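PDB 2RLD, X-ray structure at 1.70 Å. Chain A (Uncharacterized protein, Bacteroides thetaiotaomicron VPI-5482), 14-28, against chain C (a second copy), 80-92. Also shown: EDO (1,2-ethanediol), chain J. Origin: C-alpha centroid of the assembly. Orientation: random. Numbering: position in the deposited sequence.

Chain A (14-28) KSLEFAVRIVNLYKF
Chain C 80-92: EYWLELLIRTEYI

How do the two backbones lie against each other? Chain A is helical throughout 14-28, and from A:Phe18 on, each N-H bonds to the carbonyl four residues back, while the helix of chain C runs to C:Arg88 and gives way at C:Thr89 (phi/psi -102/13), followed by C:Glu90 at 68/22. The helix axes approach to 9.9 Å, with 46° between their N-to-C directions (signed crossing angle -46°). A:Val20 CA and C:Leu85 CA, 6.4 Å apart, set the register.

What fills the space between the helices? Two leucines act as knobs. A:Leu16 (t, chi2 -82°) sits among C:Tyr81, C:Glu84, C:Leu85 and C:Arg88, with its CD2 3.8 Å from C:Tyr81 CE1. C:Leu85 (t, p) enters the hole formed by A:Leu16, A:Ala19, A:Val20 and A:Val23; its CD1 lies 3.7 Å from A:Val20 CG2, and its CD2 3.8 Å from A:Ala19 CB. The small A:Ala19 points toward chain C and also lies 3.3 Å, CB to OH, from C:Tyr81. A:Val23 (t) places CG1 3.5 Å from C:Thr89 CG2 and, at the ring edge of C:Tyr91, 4.1 Å from CE2. Together the stretches bury 661 Å².

How is the charge of A:Glu17 met? A:Glu17 points away at CA-CB, but its m, m rotamer brings the carboxylate nearer, within reach of C:Arg88. That arginine (m, m, m, chi4 -81°) answers with two nearly straight hydrogen bonds, NH1 to A:Glu17 OE2 and NH2 to A:Glu17 OE1, both 3.0 Å, forming a bidentate salt bridge at the guanidinium edge. A:Val20 CG2 lies over one guanidinium face, so the arginine combines polar pairing with apolar packing.

Which partners satisfy the polar groups where the chain C helix ends? C:Thr89, in rotamer p, donates OG1 to C:Leu85 O at 2.7 Å, satisfying its hydroxyl within its own chain while its methyl meets A:Val23. Its carbonyl O accepts from A:Lys27 NZ at 2.7 Å. A:Lys27 (m, t, t, t) is long enough to reach this carbonyl, and the same NZ donates to 1,2-ethanediol O2 at 2.8 Å and to a water at 3.0 Å; that water donates to C:Glu90 OE1 at 3.2 Å. The diol, probably from the crystallisation liquor, lays C1 over one face of the C:Tyr91 ring.

Does C:Tyr81 add a polar link? Only a weak, water-mediated one: a second water donates to A:Ser15 O at 2.8 Å and, weakly, to C:Tyr81 OH at 3.5 Å. The hydroxyl is also hydrogen-bonded elsewhere in the structure.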

# COMPACT_ATOMS: atom_id res chain seq x y z
N LYS A 14 3.28 5.17 24.54
CA LYS A 14 2.65 6.42 24.13
C LYS A 14 1.96 6.29 22.76
O LYS A 14 0.92 6.92 22.53
CB LYS A 14 3.68 7.55 24.08
CG LYS A 14 4.30 7.94 25.44
CD LYS A 14 3.33 8.67 26.31
CE LYS A 14 4.03 9.41 27.46
NZ LYS A 14 3.20 9.30 28.69
N SER A 15 2.56 5.53 21.85
CA SER A 15 1.99 5.37 20.50
C SER A 15 0.69 4.57 20.50
O SER A 15 -0.21 4.83 19.70
CB SER A 15 3.00 4.84 19.51
OG SER A 15 3.47 3.57 19.88
N LEU A 16 0.59 3.58 21.38
CA LEU A 16 -0.67 2.87 21.57
C LEU A 16 -1.73 3.82 22.14
O LEU A 16 -2.82 3.94 21.60
CB LEU A 16 -0.49 1.65 22.47
CG LEU A 16 -1.69 0.70 22.63
CD1 LEU A 16 -2.64 1.24 23.67
CD2 LEU A 16 -2.43 0.37 21.33
N GLU A 17 -1.41 4.52 23.21
CA GLU A 17 -2.37 5.49 23.75
C GLU A 17 -2.81 6.56 22.74
O GLU A 17 -3.97 6.97 22.69
CB GLU A 17 -1.78 6.15 24.99
CG GLU A 17 -1.53 5.16 26.12
CD GLU A 17 -2.79 4.51 26.66
OE1 GLU A 17 -3.88 5.13 26.63
OE2 GLU A 17 -2.70 3.36 27.11
N PHE A 18 -1.87 6.97 21.92
CA PHE A 18 -2.14 7.97 20.91
C PHE A 18 -3.06 7.40 19.83
O PHE A 18 -3.93 8.09 19.37
CB PHE A 18 -0.85 8.51 20.31
CG PHE A 18 -1.07 9.60 19.31
CD1 PHE A 18 -1.48 10.84 19.72
CD2 PHE A 18 -0.84 9.37 17.96
CE1 PHE A 18 -1.66 11.86 18.77
CE2 PHE A 18 -0.99 10.41 17.01
CZ PHE A 18 -1.40 11.63 17.43
N ALA A 19 -2.85 6.14 19.43
CA ALA A 19 -3.73 5.49 18.43
C ALA A 19 -5.16 5.45 18.94
O ALA A 19 -6.12 5.70 18.21
CB ALA A 19 -3.20 4.08 18.13
N VAL A 20 -5.29 5.22 20.25
CA VAL A 20 -6.61 5.22 20.89
C VAL A 20 -7.25 6.59 20.76
O VAL A 20 -8.46 6.70 20.37
CB VAL A 20 -6.53 4.75 22.38
CG1 VAL A 20 -7.89 4.93 23.08
CG2 VAL A 20 -6.09 3.26 22.47
N ARG A 21 -6.49 7.64 21.09
CA ARG A 21 -7.00 9.02 20.94
C ARG A 21 -7.44 9.32 19.50
O ARG A 21 -8.43 10.02 19.27
CB ARG A 21 -5.94 10.05 21.29
CG ARG A 21 -5.67 10.15 22.74
CD ARG A 21 -5.13 11.52 23.06
NE ARG A 21 -6.16 12.56 23.16
CZ ARG A 21 -5.89 13.83 23.48
NH1 ARG A 21 -4.64 14.22 23.68
NH2 ARG A 21 -6.85 14.71 23.60
N ILE A 22 -6.68 8.80 18.53
CA ILE A 22 -6.96 9.10 17.13
C ILE A 22 -8.26 8.42 16.71
O ILE A 22 -9.09 9.02 15.99
CB ILE A 22 -5.78 8.68 16.24
CG1 ILE A 22 -4.61 9.65 16.39
CG2 ILE A 22 -6.18 8.53 14.78
CD1 ILE A 22 -4.83 11.12 15.86
N VAL A 23 -8.45 7.16 17.13
CA VAL A 23 -9.70 6.50 16.87
C VAL A 23 -10.87 7.29 17.44
O VAL A 23 -11.88 7.48 16.78
CB VAL A 23 -9.69 5.04 17.37
CG1 VAL A 23 -11.08 4.41 17.20
CG2 VAL A 23 -8.65 4.25 16.62
N ASN A 24 -10.71 7.77 18.69
CA ASN A 24 -11.75 8.58 19.32
C ASN A 24 -11.97 9.92 18.60
O ASN A 24 -13.10 10.37 18.44
CB ASN A 24 -11.45 8.73 20.82
CG ASN A 24 -11.74 7.44 21.59
OD1 ASN A 24 -12.68 6.73 21.27
ND2 ASN A 24 -10.94 7.15 22.60
N LEU A 25 -10.91 10.50 18.06
CA LEU A 25 -11.04 11.71 17.27
C LEU A 25 -11.85 11.41 15.99
O LEU A 25 -12.72 12.19 15.61
CB LEU A 25 -9.68 12.28 16.92
CG LEU A 25 -9.71 13.48 15.95
CD1 LEU A 25 -10.45 14.68 16.56
CD2 LEU A 25 -8.24 13.84 15.53
N TYR A 26 -11.51 10.30 15.34
CA TYR A 26 -12.23 9.81 14.16
C TYR A 26 -13.71 9.70 14.44
O TYR A 26 -14.57 10.21 13.67
CB TYR A 26 -11.67 8.46 13.70
CG TYR A 26 -12.51 7.86 12.58
CD1 TYR A 26 -12.40 8.36 11.30
CD2 TYR A 26 -13.45 6.86 12.83
CE1 TYR A 26 -13.15 7.88 10.28
CE2 TYR A 26 -14.24 6.37 11.78
CZ TYR A 26 -14.07 6.90 10.51
OH TYR A 26 -14.82 6.49 9.40
N LYS A 27 -14.04 9.04 15.56
CA LYS A 27 -15.45 8.81 15.91
C LYS A 27 -16.14 10.15 16.11
O LYS A 27 -17.22 10.36 15.61
CB LYS A 27 -15.61 7.96 17.18
CG LYS A 27 -15.25 6.50 17.05
CD LYS A 27 -15.31 5.75 18.40
CE LYS A 27 -14.94 4.28 18.24
NZ LYS A 27 -15.16 3.46 19.47
N PHE A 28 -15.49 11.06 16.83
CA PHE A 28 -16.00 12.45 17.01
C PHE A 28 -16.27 13.15 15.68
O PHE A 28 -17.34 13.75 15.47
CB PHE A 28 -15.03 13.29 17.86
CG PHE A 28 -15.39 14.76 17.92
CD1 PHE A 28 -16.44 15.21 18.68
CD2 PHE A 28 -14.66 15.69 17.18
CE1 PHE A 28 -16.77 16.55 18.72
CE2 PHE A 28 -14.95 17.03 17.23
CZ PHE A 28 -16.00 17.46 17.98
N GLU C 80 -0.95 -8.29 17.68
CA GLU C 80 -1.25 -8.03 19.11
C GLU C 80 -1.51 -6.54 19.36
O GLU C 80 -2.37 -6.16 20.14
CB GLU C 80 -0.15 -8.64 19.98
CG GLU C 80 -0.32 -10.18 20.00
CD GLU C 80 0.97 -10.99 20.01
OE1 GLU C 80 2.04 -10.41 20.31
OE2 GLU C 80 0.90 -12.20 19.70
N TYR C 81 -0.76 -5.69 18.67
CA TYR C 81 -0.99 -4.24 18.71
C TYR C 81 -2.39 -3.93 18.22
O TYR C 81 -3.16 -3.23 18.90
CB TYR C 81 0.04 -3.52 17.82
CG TYR C 81 -0.26 -2.02 17.57
CD1 TYR C 81 0.07 -1.06 18.50
CD2 TYR C 81 -0.84 -1.62 16.39
CE1 TYR C 81 -0.21 0.30 18.25
CE2 TYR C 81 -1.14 -0.28 16.13
CZ TYR C 81 -0.83 0.67 17.07
OH TYR C 81 -1.08 1.99 16.77
N TRP C 82 -2.74 -4.44 17.05
CA TRP C 82 -4.08 -4.14 16.49
C TRP C 82 -5.17 -4.69 17.41
O TRP C 82 -6.18 -4.01 17.63
CB TRP C 82 -4.26 -4.65 15.04
CG TRP C 82 -3.37 -3.94 14.05
CD1 TRP C 82 -2.30 -4.45 13.36
CD2 TRP C 82 -3.45 -2.55 13.69
NE1 TRP C 82 -1.73 -3.46 12.58
CE2 TRP C 82 -2.41 -2.29 12.78
CE3 TRP C 82 -4.32 -1.50 14.07
CZ2 TRP C 82 -2.20 -1.04 12.23
CZ3 TRP C 82 -4.12 -0.27 13.50
CH2 TRP C 82 -3.06 -0.04 12.60
N LEU C 83 -4.96 -5.86 17.99
CA LEU C 83 -5.98 -6.42 18.89
C LEU C 83 -6.18 -5.51 20.11
O LEU C 83 -7.29 -5.28 20.58
CB LEU C 83 -5.59 -7.82 19.34
CG LEU C 83 -5.71 -8.92 18.28
CD1 LEU C 83 -5.08 -10.22 18.80
CD2 LEU C 83 -7.20 -9.14 17.84
N GLU C 84 -5.09 -5.01 20.65
CA GLU C 84 -5.16 -4.15 21.81
C GLU C 84 -5.91 -2.86 21.48
O GLU C 84 -6.76 -2.37 22.25
CB GLU C 84 -3.74 -3.81 22.28
CG GLU C 84 -3.72 -3.10 23.63
CD GLU C 84 -2.31 -2.85 24.18
OE1 GLU C 84 -1.33 -3.42 23.65
OE2 GLU C 84 -2.21 -2.08 25.16
N LEU C 85 -5.58 -2.28 20.33
CA LEU C 85 -6.30 -1.10 19.85
C LEU C 85 -7.81 -1.36 19.68
O LEU C 85 -8.64 -0.55 20.10
CB LEU C 85 -5.68 -0.60 18.55
CG LEU C 85 -6.12 0.76 18.03
CD1 LEU C 85 -6.16 1.83 19.11
CD2 LEU C 85 -5.22 1.13 16.85
N LEU C 86 -8.15 -2.50 19.09
CA LEU C 86 -9.55 -2.85 18.90
C LEU C 86 -10.34 -3.01 20.21
O LEU C 86 -11.44 -2.52 20.31
CB LEU C 86 -9.67 -4.11 18.04
CG LEU C 86 -9.24 -3.98 16.57
CD1 LEU C 86 -9.02 -5.35 15.93
CD2 LEU C 86 -10.32 -3.15 15.78
N ILE C 87 -9.77 -3.65 21.24
CA ILE C 87 -10.47 -3.72 22.54
C ILE C 87 -10.55 -2.36 23.21
O ILE C 87 -11.58 -1.99 23.74
CB ILE C 87 -9.89 -4.82 23.50
CG1 ILE C 87 -10.76 -4.98 24.77
CG2 ILE C 87 -8.45 -4.53 23.89
CD1 ILE C 87 -12.15 -5.41 24.50
N ARG C 88 -9.46 -1.58 23.16
CA ARG C 88 -9.49 -0.25 23.79
C ARG C 88 -10.48 0.70 23.15
O ARG C 88 -11.03 1.56 23.82
CB ARG C 88 -8.09 0.38 23.79
CG ARG C 88 -7.12 -0.35 24.71
CD ARG C 88 -7.34 0.04 26.16
NE ARG C 88 -7.36 1.49 26.36
CZ ARG C 88 -6.28 2.26 26.45
NH1 ARG C 88 -5.07 1.74 26.32
NH2 ARG C 88 -6.42 3.55 26.63
N THR C 89 -10.76 0.52 21.87
CA THR C 89 -11.75 1.36 21.18
C THR C 89 -13.12 0.67 20.99
O THR C 89 -13.95 1.17 20.26
CB THR C 89 -11.20 1.83 19.83
OG1 THR C 89 -10.81 0.69 19.03
CG2 THR C 89 -10.00 2.74 20.04
N GLU C 90 -13.35 -0.45 21.67
CA GLU C 90 -14.66 -1.09 21.78
C GLU C 90 -15.19 -1.69 20.47
O GLU C 90 -16.40 -1.93 20.33
CB GLU C 90 -15.67 -0.15 22.43
CG GLU C 90 -15.19 0.33 23.84
CD GLU C 90 -16.10 1.38 24.48
OE1 GLU C 90 -17.25 1.53 24.04
OE2 GLU C 90 -15.64 2.04 25.42
N TYR C 91 -14.27 -1.97 19.54
CA TYR C 91 -14.62 -2.71 18.32
C TYR C 91 -14.79 -4.21 18.55
O TYR C 91 -15.50 -4.86 17.80
CB TYR C 91 -13.63 -2.43 17.19
CG TYR C 91 -13.94 -1.11 16.54
CD1 TYR C 91 -14.92 -1.02 15.55
CD2 TYR C 91 -13.29 0.04 16.93
CE1 TYR C 91 -15.25 0.22 14.96
CE2 TYR C 91 -13.61 1.30 16.37
CZ TYR C 91 -14.58 1.37 15.38
OH TYR C 91 -14.85 2.59 14.79
N ILE C 92 -14.14 -4.74 19.58
CA ILE C 92 -14.33 -6.14 19.98
C ILE C 92 -14.57 -6.20 21.48
O ILE C 92 -14.15 -5.28 22.24
CB ILE C 92 -13.13 -7.03 19.61
CG1 ILE C 92 -11.83 -6.51 20.27
CG2 ILE C 92 -13.02 -7.20 18.06
CD1 ILE C 92 -10.66 -7.44 20.05
C1 EDO J . -18.06 -0.24 17.55
O1 EDO J . -18.53 0.75 16.64
C2 EDO J . -17.12 0.43 18.54
O2 EDO J . -17.23 1.86 18.43
O HOH W 1 -0.05 5.28 16.95
O HOH W 2 -17.38 3.44 21.51